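Local structure of response regulator FixJ (Bradyrhizobium japonicum, 5XSO) at residues C61-V66 / A124-A129; K78-K81 / P86-I89; Q144-R149 / M208-L213; R158-G163 / K171-E176; T193-Q196 / E202-R205. The protein induces, once activated by the oxygen-sensing kinase FixL, expression of the regulatory genes nifA and fixK. All blocks are in the same frame, centred on the assembly; numbering follows the deposited sequence. Where two conformers were deposited one is given.

How the contacts relate
Contacts 1 and 2 belong to the receiver domain, contacts 4 and 5 to the LuxR-type DNA-binding domain, and contact 3 joins helix 140-152 to the C-terminal end of the chain. Contacts 1, 2 and 4 are buried and purely apolar, made mostly by branched side chains, methionine, cysteine and glycine. Contacts 3 and 5 are partly exposed, and there an apolar touch is flanked by ion pairs, helix ends and water. Contacts 1 and 2 meet at Pro88, whose O probably accepts a hydrogen bond from Val62 N. Contacts 3 and 5 share helix 200-209 and are tied by Arg149 to Met195 O. The centres of contacts 1 and 4 lie about 45 Å apart.

Contact 1. Residues C61-V66 / A124-A129; sequences CVVSDV and AMIESA
Cys61 and Val63 present their side chains to Ile126 and Ala129, one face of a strand meeting the inner side of a helix. Cys61 swings its sulfur opposite its own backbone N (chi1 -178°), which carries SG out from the strand into the angle between two helix residues one turn apart. There Cys61 SG lies 4.2 Å from Ala129 CB and 4.3 Å from Ile126 CG1, a loose van der Waals fit in which the sulfur behaves as an apolar group. The small methyl of Ala129 suits this spot, because it lets the backbone of the helix come near the beginning of the strand: Cys61 CA and Ile126 CA are 6.9 Å apart.

Ile126 reaches the strand with its longer branch. CG1 stands beside the backbone N (chi1 -72°) and the chain then runs on nearly straight, so that Ile126 CD1 arrives 4.2 Å from Val63 CG2. On Val63 the touching methyl is the one beside its backbone N, and the two side chains cross at about a right angle. Beta-branched valine is at home on a strand, while isoleucine gives the helix a long apolar arm. No hydrogen bond links the segments; the contact is wholly apolar and buried.

Strand 61-65 is the central strand of the five-stranded parallel sheet of the CheY-like receiver fold, and its last residue, Asp65, is a probable magnesium ligand. Segment 124-129 of helix 119-138 runs at 141° to strand 61-65, with Ile126 also resting on Ile17 of strand 16-20 and Leu90 of strand 89-93, and Ala129 on Pro88.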
# COMPACT_ATOMS: atom_id res chain seq x y z
N CYS A 61 0.96 -12.00 1.79
CA CYS A 61 2.15 -11.69 1.02
C CYS A 61 1.99 -12.30 -0.38
O CYS A 61 1.63 -13.47 -0.50
CB CYS A 61 3.41 -12.24 1.70
SG CYS A 61 4.97 -11.87 0.86
N VAL A 62 2.28 -11.52 -1.41
CA VAL A 62 2.24 -12.02 -2.78
C VAL A 62 3.63 -12.53 -3.17
O VAL A 62 4.64 -11.85 -2.94
CB VAL A 62 1.75 -10.92 -3.75
CG1 VAL A 62 1.77 -11.44 -5.18
CG2 VAL A 62 0.37 -10.41 -3.34
N VAL A 63 3.68 -13.73 -3.76
CA VAL A 63 4.92 -14.29 -4.30
C VAL A 63 4.65 -14.61 -5.77
O VAL A 63 3.85 -15.51 -6.06
CB VAL A 63 5.37 -15.53 -3.53
CG1 VAL A 63 6.59 -16.16 -4.19
CG2 VAL A 63 5.66 -15.19 -2.04
N SER A 64 5.24 -13.83 -6.70
CA SER A 64 4.83 -13.90 -8.10
C SER A 64 6.04 -14.09 -9.01
O SER A 64 7.12 -13.52 -8.76
CB SER A 64 4.08 -12.63 -8.50
OG SER A 64 3.75 -12.58 -9.89
N ASP A 65 5.87 -14.94 -10.01
CA ASP A 65 6.80 -14.98 -11.14
C ASP A 65 6.90 -13.64 -11.85
O ASP A 65 5.89 -12.96 -12.08
CB ASP A 65 6.37 -16.08 -12.13
CG ASP A 65 7.43 -16.34 -13.20
OD1 ASP A 65 7.28 -15.77 -14.31
OD2 ASP A 65 8.37 -17.07 -12.94
N VAL A 66 8.13 -13.28 -12.24
CA VAL A 66 8.44 -11.98 -12.79
C VAL A 66 7.83 -11.81 -14.16
O VAL A 66 7.57 -10.67 -14.59
CB VAL A 66 9.97 -11.75 -12.86
CG1 VAL A 66 10.64 -12.82 -13.76
CG2 VAL A 66 10.27 -10.39 -13.36
N ALA A 124 12.03 -17.06 5.16
CA ALA A 124 12.59 -15.93 5.91
C ALA A 124 12.25 -14.59 5.25
O ALA A 124 12.04 -13.59 5.94
CB ALA A 124 14.11 -16.06 6.01
N MET A 125 12.28 -14.54 3.93
CA MET A 125 11.96 -13.29 3.26
C MET A 125 10.50 -12.94 3.46
O MET A 125 10.15 -11.76 3.61
CB MET A 125 12.30 -13.40 1.77
CG MET A 125 12.07 -12.14 0.93
SD MET A 125 12.63 -12.50 -0.78
CE MET A 125 14.39 -12.55 -0.56
N ILE A 126 9.62 -13.95 3.42
CA ILE A 126 8.21 -13.71 3.64
C ILE A 126 7.99 -13.19 5.05
O ILE A 126 7.20 -12.27 5.26
CB ILE A 126 7.40 -15.00 3.39
CG1 ILE A 126 7.36 -15.32 1.89
CG2 ILE A 126 5.95 -14.87 4.02
CD1 ILE A 126 6.85 -16.82 1.61
N GLU A 127 8.64 -13.82 6.04
CA GLU A 127 8.40 -13.40 7.42
C GLU A 127 8.76 -11.94 7.61
O GLU A 127 8.03 -11.19 8.28
CB GLU A 127 9.21 -14.25 8.40
CG GLU A 127 8.45 -15.41 8.95
CD GLU A 127 9.15 -16.00 10.15
OE1 GLU A 127 9.56 -17.18 10.07
OE2 GLU A 127 9.29 -15.28 11.17
N SER A 128 9.86 -11.51 6.99
CA SER A 128 10.28 -10.13 7.11
C SER A 128 9.30 -9.20 6.40
O SER A 128 8.93 -8.16 6.95
CB SER A 128 11.69 -9.98 6.54
OG SER A 128 12.05 -8.63 6.34
N ALA A 129 8.84 -9.59 5.21
CA ALA A 129 7.89 -8.78 4.43
C ALA A 129 6.58 -8.58 5.17
O ALA A 129 6.00 -7.49 5.17
CB ALA A 129 7.62 -9.49 3.11

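Contact 2. Residues K78-K81 / P86-I89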
# COMPACT_ATOMS: atom_id res chain seq x y z
N LYS A 78 2.27 -2.17 -11.02
CA LYS A 78 1.47 -1.01 -11.41
C LYS A 78 0.01 -1.17 -11.00
O LYS A 78 -0.59 -0.25 -10.44
CB LYS A 78 1.60 -0.74 -12.91
CG LYS A 78 2.93 -0.08 -13.23
CD LYS A 78 3.03 0.46 -14.64
CE LYS A 78 4.46 0.95 -14.94
NZ LYS A 78 4.73 1.12 -16.40
N ARG A 79 -0.58 -2.35 -11.24
CA ARG A 79 -1.96 -2.58 -10.82
C ARG A 79 -2.11 -2.57 -9.30
O ARG A 79 -3.09 -2.03 -8.77
CB ARG A 79 -2.50 -3.90 -11.39
CG ARG A 79 -2.41 -4.07 -12.91
CD ARG A 79 -3.54 -3.37 -13.66
NE ARG A 79 -4.34 -4.33 -14.44
CZ ARG A 79 -3.96 -4.84 -15.62
NH1 ARG A 79 -2.79 -4.52 -16.15
NH2 ARG A 79 -4.76 -5.70 -16.26
N MET A 80 -1.18 -3.19 -8.57
CA MET A 80 -1.34 -3.30 -7.12
C MET A 80 -1.36 -1.93 -6.46
O MET A 80 -2.14 -1.71 -5.54
CB MET A 80 -0.24 -4.18 -6.53
CG MET A 80 -0.46 -5.57 -6.98
SD MET A 80 -1.83 -6.25 -5.96
CE MET A 80 -1.00 -6.59 -4.38
N LYS A 81 -0.53 -1.01 -6.93
CA LYS A 81 -0.53 0.31 -6.31
C LYS A 81 -1.69 1.15 -6.83
O LYS A 81 -2.22 1.99 -6.09
CB LYS A 81 0.82 0.99 -6.53
CG LYS A 81 1.20 1.14 -7.98
CD LYS A 81 2.71 1.37 -8.11
CE LYS A 81 3.14 2.71 -7.50
NZ LYS A 81 4.62 2.73 -7.26
N PRO A 86 -2.05 -2.86 0.34
CA PRO A 86 -0.97 -2.95 1.32
C PRO A 86 -0.21 -4.27 1.30
O PRO A 86 0.71 -4.46 2.11
CB PRO A 86 -1.71 -2.76 2.65
CG PRO A 86 -3.05 -3.38 2.38
CD PRO A 86 -3.35 -3.24 0.91
N PHE A 87 -0.52 -5.18 0.40
CA PHE A 87 0.16 -6.50 0.41
C PHE A 87 1.61 -6.35 -0.01
O PHE A 87 1.88 -5.79 -1.08
CB PHE A 87 -0.50 -7.46 -0.56
CG PHE A 87 -1.93 -7.82 -0.26
CD1 PHE A 87 -2.56 -8.77 -1.05
CD2 PHE A 87 -2.65 -7.23 0.78
CE1 PHE A 87 -3.91 -9.13 -0.81
CE2 PHE A 87 -3.97 -7.59 1.02
CZ PHE A 87 -4.60 -8.54 0.22
N PRO A 88 2.58 -6.88 0.73
CA PRO A 88 3.95 -6.91 0.21
C PRO A 88 4.06 -7.90 -0.95
O PRO A 88 3.37 -8.94 -0.98
CB PRO A 88 4.79 -7.37 1.42
CG PRO A 88 3.83 -8.21 2.25
CD PRO A 88 2.44 -7.60 2.02
N ILE A 89 4.94 -7.59 -1.89
CA ILE A 89 5.14 -8.45 -3.06
C ILE A 89 6.60 -8.89 -3.18
O ILE A 89 7.52 -8.05 -3.20
CB ILE A 89 4.69 -7.76 -4.36
CG1 ILE A 89 3.22 -7.32 -4.25
CG2 ILE A 89 4.92 -8.74 -5.54
CD1 ILE A 89 2.83 -6.20 -5.24
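Met80 makes every contact of the helix segment 78-81 with the chain at 86-89, where Ile89 and Phe87 receive it. All of the touching is apolar. The main pairing is with Ile89, whose CD1 lies 3.8 Å from Met80 CG and 3.9 Å from both Met80 CB and Met80 CE. The bent Met80 chain thus lays CB, CG and CE against one side of the methyl. This follows from the torsions of Met80: CG stands beside the backbone N, and the chain then turns at both chi2 (-77°) and chi3 (-76°) instead of running out straight. Ile89 meets it with its longer branch, CG1 also beside its backbone N, and the two side chains pass at a slant.

A second apolar touch belongs to the methyl end of Met80. Met80 CE comes 3.9 Å from Phe87 CB, at the root of the aromatic side chain, and the two side chains cross at about a right angle. The ring itself extends onward and also touches Val62 of strand 61-65.

Polar groups of the neighbourhood bond outside this pairing: Lys81 NZ reaches Leu107 O, and Arg79 forms a salt bridge with Glu75. Pro88 packs instead against Ala133 of helix 119-138. Here helix 73-82 covers the entry to strand 89-93, part of the alternating alpha-beta course of the receiver domain.

With no hydrogen bond across it, the contact rests on shape and burial. Unbranched, flexible methionine suits such a place, since its chain can fold to fit the rigid outline of isoleucine and the base of phenylalanine.

Contact 3. Residues Q144-R149 / M208-L213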
# COMPACT_ATOMS: atom_id res chain seq x y z
N GLN A 144 -8.02 5.22 5.43
CA GLN A 144 -9.00 5.53 4.41
C GLN A 144 -10.10 6.42 4.95
O GLN A 144 -10.65 7.25 4.22
CB GLN A 144 -9.56 4.25 3.81
CG GLN A 144 -8.57 3.57 2.78
CD GLN A 144 -7.58 4.57 2.10
OE1 GLN A 144 -6.40 4.65 2.47
NE2 GLN A 144 -8.08 5.34 1.12
N ASP A 145 -10.44 6.27 6.25
CA ASP A 145 -11.41 7.19 6.83
C ASP A 145 -10.85 8.62 6.83
O ASP A 145 -11.56 9.55 6.46
CB ASP A 145 -11.82 6.77 8.25
CG ASP A 145 -13.01 7.61 8.79
OD1 ASP A 145 -14.18 7.23 8.53
OD2 ASP A 145 -12.77 8.66 9.45
N ILE A 146 -9.58 8.78 7.20
CA ILE A 146 -8.97 10.11 7.23
C ILE A 146 -8.95 10.72 5.83
O ILE A 146 -9.28 11.90 5.64
CB ILE A 146 -7.56 10.03 7.83
CG1 ILE A 146 -7.65 9.70 9.32
CG2 ILE A 146 -6.80 11.35 7.64
CD1 ILE A 146 -6.33 9.36 9.94
N ALA A 147 -8.55 9.92 4.83
CA ALA A 147 -8.55 10.42 3.46
C ALA A 147 -9.95 10.86 3.05
O ALA A 147 -10.11 11.85 2.32
CB ALA A 147 -8.04 9.33 2.50
N ALA A 148 -10.97 10.10 3.45
CA ALA A 148 -12.32 10.51 3.14
C ALA A 148 -12.63 11.87 3.77
O ALA A 148 -13.29 12.71 3.15
CB ALA A 148 -13.32 9.47 3.64
N ARG A 149 -12.18 12.07 5.02
CA ARG A 149 -12.39 13.35 5.69
C ARG A 149 -11.72 14.46 4.91
O ARG A 149 -12.33 15.51 4.67
CB ARG A 149 -11.84 13.29 7.12
CG ARG A 149 -12.68 12.45 8.07
CD ARG A 149 -12.08 12.48 9.49
NE ARG A 149 -12.01 11.14 10.06
CZ ARG A 149 -11.33 10.82 11.17
NH1 ARG A 149 -10.69 11.75 11.87
NH2 ARG A 149 -11.31 9.55 11.58
N MET A 208 -0.53 13.67 8.90
CA MET A 208 0.46 12.58 8.85
C MET A 208 -0.18 11.33 8.27
O MET A 208 0.19 10.87 7.19
CB MET A 208 1.04 12.30 10.24
CG MET A 208 2.09 13.30 10.74
SD MET A 208 2.34 13.34 12.54
CE MET A 208 3.19 14.85 12.62
N ARG A 209 -1.16 10.77 8.99
CA ARG A 209 -1.76 9.49 8.61
C ARG A 209 -2.34 9.50 7.21
O ARG A 209 -2.54 8.42 6.63
CB ARG A 209 -2.82 9.09 9.62
CG ARG A 209 -2.25 8.70 10.95
CD ARG A 209 -3.21 8.99 12.10
NE ARG A 209 -3.80 7.77 12.65
CZ ARG A 209 -4.78 7.75 13.56
NH1 ARG A 209 -5.29 8.89 14.02
NH2 ARG A 209 -5.25 6.59 14.00
N ALA A 210 -2.65 10.67 6.65
CA ALA A 210 -3.04 10.78 5.26
C ALA A 210 -1.85 11.08 4.35
O ALA A 210 -2.05 11.41 3.18
CB ALA A 210 -4.11 11.86 5.09
N GLY A 211 -0.64 11.02 4.90
CA GLY A 211 0.58 11.26 4.15
C GLY A 211 0.65 12.61 3.49
O GLY A 211 1.32 12.75 2.46
N MET A 212 -0.02 13.61 4.03
CA MET A 212 -0.06 14.91 3.37
C MET A 212 1.21 15.72 3.57
O MET A 212 1.30 16.83 3.05
CB MET A 212 -1.26 15.72 3.85
CG MET A 212 -2.56 15.24 3.27
SD MET A 212 -4.01 15.91 4.08
CE MET A 212 -3.98 17.65 3.71
N LEU A 213 2.17 15.20 4.32
CA LEU A 213 3.43 15.90 4.50
C LEU A 213 4.56 15.16 3.79
O LEU A 213 5.41 14.57 4.46
CB LEU A 213 3.76 16.06 5.98
CG LEU A 213 2.66 16.63 6.87
CD1 LEU A 213 3.24 16.93 8.23
CD2 LEU A 213 2.03 17.88 6.26
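With CG1 beside its backbone N (chi1 -69°) and chi2 extended (169°), Ile146 sends CD1 toward Arg209, while its CG2, opposite the backbone N, turns to Ala210. Ile146 CD1 touches the aliphatic part of the arginine, 3.5 Å from Arg209 CB and 3.8 Å from Arg209 CD. The arginine chain bends at chi3 (107°), folding its guanidinium so that one face looks onto the same CD1, and the side chains cross at about a right angle. Ile146 CG2 packs 3.7 Å from Ala210 CB, whose small methyl allows the close fit.

Ala210 is where helix 200-209 gives out. Gly211, at positive phi, is the C-prime residue of a Schellman motif, with Met212 N turned back to Ala207 O; glycine takes this conformation readily. The contact thus packs the end of the last helix of the DNA-binding domain against helix 140-152.

Within helix 140-152, Arg149 holds Asp145 one turn earlier. Asp145 OD2 lies nearly in the guanidinium plane of Arg149 and takes bonds from both Arg149 NE and Arg149 NH2, 2.7 Å each, a side-on grip on one carboxylate oxygen. Ile146 CG1 sits over the centre of one face of this guanidinium, and Arg149 NH1 bonds to Met195 O. The like charges of Arg149 NH1 and Arg209 NH1 stay 6.5 Å apart.

Contact 4. Residues R158-G163 / K171-E176; sequences RQVMEG and KLIARE
The helix-turn-helix motif of the DNA-binding domain begins with helix 170-177, and this contact sets that helix against helix 155-166 before it. Ile173 does the work on its side, directed toward the backbone at Gly163. Ile173 CD1 lies 3.9 Å from Gly163 C, and Ile173 CG1 is 4.1 Å from Gly163 CA, so the longer branch rests directly on helix backbone. Because glycine carries no side chain, the helices come close: Gly163 CA and Ile173 CA are only 5.7 Å apart.

The shorter branch of Ile173 finds a second partner. Ile173 CG2 stands opposite the backbone N, beside the carbonyl carbon (chi1 -67° for CG1), and meets Val160 CG2 at 4.1 Å, the two side chains crossing at about a right angle. Val160 and Gly163, one turn apart, thus share a single isoleucine between them.

Val160 also touches Tyr187, and Ile173 touches Ile184, both on helix 184-195. Such an apolar centre, joining three short helices, is typical of the LuxR-type helix-turn-helix domain.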
# COMPACT_ATOMS: atom_id res chain seq x y z
N ARG A 158 -9.40 23.16 2.31
CA ARG A 158 -8.14 22.45 2.15
C ARG A 158 -6.97 23.44 2.22
O ARG A 158 -5.97 23.18 2.89
CB ARG A 158 -8.17 21.65 0.84
CG ARG A 158 -6.87 21.03 0.44
CD ARG A 158 -6.58 19.83 1.36
NE ARG A 158 -5.35 19.18 0.91
CZ ARG A 158 -5.31 18.15 0.07
NH1 ARG A 158 -6.43 17.62 -0.42
NH2 ARG A 158 -4.13 17.65 -0.28
N GLN A 159 -7.11 24.60 1.57
CA GLN A 159 -6.08 25.64 1.67
C GLN A 159 -5.89 26.13 3.09
O GLN A 159 -4.76 26.38 3.51
CB GLN A 159 -6.44 26.85 0.76
CG GLN A 159 -6.26 26.49 -0.71
CD GLN A 159 -6.76 27.63 -1.61
OE1 GLN A 159 -7.57 28.45 -1.18
NE2 GLN A 159 -6.24 27.71 -2.81
N VAL A 160 -6.98 26.38 3.80
CA VAL A 160 -6.86 26.83 5.19
C VAL A 160 -6.19 25.77 6.06
O VAL A 160 -5.31 26.07 6.87
CB VAL A 160 -8.24 27.24 5.76
CG1 VAL A 160 -8.10 27.53 7.31
CG2 VAL A 160 -8.80 28.51 5.04
N MET A 161 -6.53 24.50 5.86
CA MET A 161 -5.83 23.42 6.57
C MET A 161 -4.34 23.47 6.28
O MET A 161 -3.50 23.36 7.20
CB MET A 161 -6.39 22.05 6.16
CG MET A 161 -5.49 20.88 6.62
SD MET A 161 -6.25 19.30 6.18
CE MET A 161 -7.64 19.45 7.21
N GLU A 162 -3.98 23.61 5.00
CA GLU A 162 -2.57 23.69 4.63
C GLU A 162 -1.89 24.88 5.28
O GLU A 162 -0.79 24.76 5.82
CB GLU A 162 -2.44 23.75 3.11
CG GLU A 162 -1.04 23.95 2.57
CD GLU A 162 -1.08 24.03 1.07
OE1 GLU A 162 -1.10 25.16 0.52
OE2 GLU A 162 -1.15 22.95 0.45
N GLY A 163 -2.54 26.05 5.23
CA GLY A 163 -1.95 27.25 5.82
C GLY A 163 -1.78 27.14 7.33
O GLY A 163 -0.76 27.58 7.89
N LYS A 171 -4.13 36.31 8.93
CA LYS A 171 -3.91 37.37 7.95
C LYS A 171 -3.09 36.86 6.78
O LYS A 171 -3.37 37.18 5.61
CB LYS A 171 -3.20 38.53 8.67
CG LYS A 171 -2.75 39.68 7.76
CD LYS A 171 -2.54 40.95 8.59
CE LYS A 171 -1.44 40.80 9.62
NZ LYS A 171 -1.20 42.13 10.29
N LEU A 172 -2.10 36.04 7.06
CA LEU A 172 -1.30 35.51 5.97
C LEU A 172 -2.03 34.42 5.19
O LEU A 172 -1.78 34.28 3.98
CB LEU A 172 0.06 34.97 6.44
CG LEU A 172 1.08 36.03 6.91
CD1 LEU A 172 2.26 35.34 7.53
CD2 LEU A 172 1.51 36.87 5.71
N ILE A 173 -2.88 33.62 5.85
CA ILE A 173 -3.68 32.66 5.08
C ILE A 173 -4.56 33.40 4.06
O ILE A 173 -4.60 33.05 2.88
CB ILE A 173 -4.52 31.77 6.02
CG1 ILE A 173 -3.57 30.87 6.84
CG2 ILE A 173 -5.48 30.85 5.14
CD1 ILE A 173 -4.34 29.96 7.95
N ALA A 174 -5.25 34.44 4.52
CA ALA A 174 -6.08 35.28 3.65
C ALA A 174 -5.27 35.82 2.48
O ALA A 174 -5.69 35.77 1.31
CB ALA A 174 -6.67 36.43 4.49
N ARG A 175 -4.09 36.37 2.78
CA ARG A 175 -3.28 36.99 1.72
C ARG A 175 -2.72 35.94 0.77
O ARG A 175 -2.66 36.16 -0.45
CB ARG A 175 -2.16 37.80 2.37
CG ARG A 175 -1.26 38.56 1.41
CD ARG A 175 -0.35 39.52 2.20
NE ARG A 175 0.94 38.93 2.56
CZ ARG A 175 1.95 39.62 3.09
NH1 ARG A 175 1.81 40.92 3.33
NH2 ARG A 175 3.10 39.02 3.36
N GLU A 176 -2.28 34.81 1.30
CA GLU A 176 -1.61 33.81 0.47
C GLU A 176 -2.57 33.20 -0.52
O GLU A 176 -2.21 32.98 -1.70
CB GLU A 176 -1.03 32.71 1.36
CG GLU A 176 -0.65 31.45 0.60
CD GLU A 176 0.83 31.44 0.22
OE1 GLU A 176 1.24 30.55 -0.55
OE2 GLU A 176 1.57 32.34 0.69

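Contact 5. Residues T193-Q196 / E202-R205. With FMT (formic acid), chain I.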
# COMPACT_ATOMS: atom_id res chain seq x y z
N THR A 193 -14.09 20.47 12.31
CA THR A 193 -15.26 19.58 12.41
C THR A 193 -15.18 18.41 11.42
O THR A 193 -15.42 17.25 11.78
CB THR A 193 -16.55 20.38 12.20
OG1 THR A 193 -16.63 21.39 13.20
CG2 THR A 193 -17.82 19.47 12.33
N LYS A 194 -14.84 18.70 10.15
CA LYS A 194 -14.81 17.66 9.14
C LYS A 194 -13.67 16.69 9.40
O LYS A 194 -13.83 15.48 9.20
CB LYS A 194 -14.66 18.30 7.75
CG LYS A 194 -15.93 18.96 7.21
CD LYS A 194 -15.68 19.49 5.81
CE LYS A 194 -16.99 20.08 5.18
NZ LYS A 194 -16.75 20.58 3.77
N MET A 195 -12.55 17.19 9.91
CA MET A 195 -11.42 16.32 10.21
C MET A 195 -11.54 15.65 11.58
O MET A 195 -10.80 14.70 11.85
CB MET A 195 -10.11 17.11 10.15
CG MET A 195 -9.71 17.62 8.79
SD MET A 195 -9.64 16.33 7.50
CE MET A 195 -8.40 15.34 8.30
N GLN A 196 -12.47 16.11 12.41
CA GLN A 196 -12.60 15.67 13.81
C GLN A 196 -11.28 15.88 14.55
O GLN A 196 -10.74 14.97 15.20
CB GLN A 196 -13.07 14.21 13.88
CG GLN A 196 -14.56 14.19 13.44
CD GLN A 196 -15.48 14.86 14.49
OE1 GLN A 196 -15.79 14.25 15.52
NE2 GLN A 196 -15.97 16.12 14.21
N GLU A 202 -3.39 17.85 16.58
CA GLU A 202 -4.21 16.75 16.10
C GLU A 202 -4.42 16.84 14.60
O GLU A 202 -4.34 15.83 13.88
CB GLU A 202 -5.58 16.73 16.80
CG GLU A 202 -5.50 16.23 18.22
CD GLU A 202 -6.85 15.70 18.74
OE1 GLU A 202 -7.92 15.78 18.03
OE2 GLU A 202 -6.80 15.11 19.87
N LEU A 203 -4.66 18.05 14.11
CA LEU A 203 -4.80 18.24 12.66
C LEU A 203 -3.53 17.81 11.92
O LEU A 203 -3.59 17.13 10.87
CB LEU A 203 -5.13 19.71 12.38
CG LEU A 203 -5.47 20.06 10.92
CD1 LEU A 203 -6.80 19.34 10.55
CD2 LEU A 203 -5.72 21.59 10.81
N VAL A 204 -2.36 18.17 12.45
CA VAL A 204 -1.08 17.71 11.90
C VAL A 204 -1.00 16.18 11.86
O VAL A 204 -0.59 15.60 10.84
CB VAL A 204 0.08 18.31 12.71
CG1 VAL A 204 1.40 17.62 12.40
CG2 VAL A 204 0.18 19.79 12.44
N ARG A 205 -1.36 15.52 12.94
CA ARG A 205 -1.19 14.07 12.95
C ARG A 205 -2.16 13.39 11.98
O ARG A 205 -1.84 12.34 11.42
CB ARG A 205 -1.37 13.48 14.34
CG ARG A 205 -0.59 14.11 15.47
CD ARG A 205 -0.60 13.20 16.64
NE ARG A 205 0.38 13.67 17.61
CZ ARG A 205 1.67 13.37 17.52
NH1 ARG A 205 2.13 12.58 16.55
NH2 ARG A 205 2.47 13.88 18.41
C FMT I . -19.03 21.17 1.74
O1 FMT I . -18.44 20.51 0.87
O2 FMT I . -19.42 20.71 2.82
O HOH W 1 -10.22 13.96 17.77
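A single water bridges Gln196 and Glu202, giving the only polar link between two segments that otherwise touch through carbon. It donates to Gln196 O at 2.8 Å and to Glu202 OE1 at 2.9 Å, spanning oxygens that are themselves 4.1 Å apart. Two acceptors cannot bond to each other directly, and the water supplies a hydrogen to each. Glu202 OE1 also accepts from Asn198 N, so this carboxylate oxygen serves the loop as well as the water.

Beside the water bridge Met195 meets Leu203. Leu203 CD1 lies 3.8 Å from Met195 CG and 4.0 Å from Met195 CB, with the two side chains crossing at about a right angle. Leucine gets there by setting CG opposite its backbone N (chi1 -173°), which carries the CD1 methyl toward the other helix. Met195 bends at chi2 and chi3, and in the conformer modelled here Met161 of helix 155-166 packs on both residues.

Gln196 is held by its own helix end. Gln196 NE2 donates to Thr193 O at 2.7 Å, almost straight (171°), approaching in the carbonyl plane on a lone pair; the backbone Gln196 N makes a weak bond to the same oxygen. Extended beyond CG, Lys194 reaches a salt bridge with Glu157 and a bond to Ser152 O, and a formic acid molecule, probably from the crystallisation liquor, bonds weakly to its NZ.

With positive phi, Gln196 is the C-prime residue of a Schellman motif, whose second bond runs from Ala197 N to Met192 O. The turn from helix 184-195 into helix 200-209 closes the four-helix arrangement typical of LuxR-type DNA-binding domains.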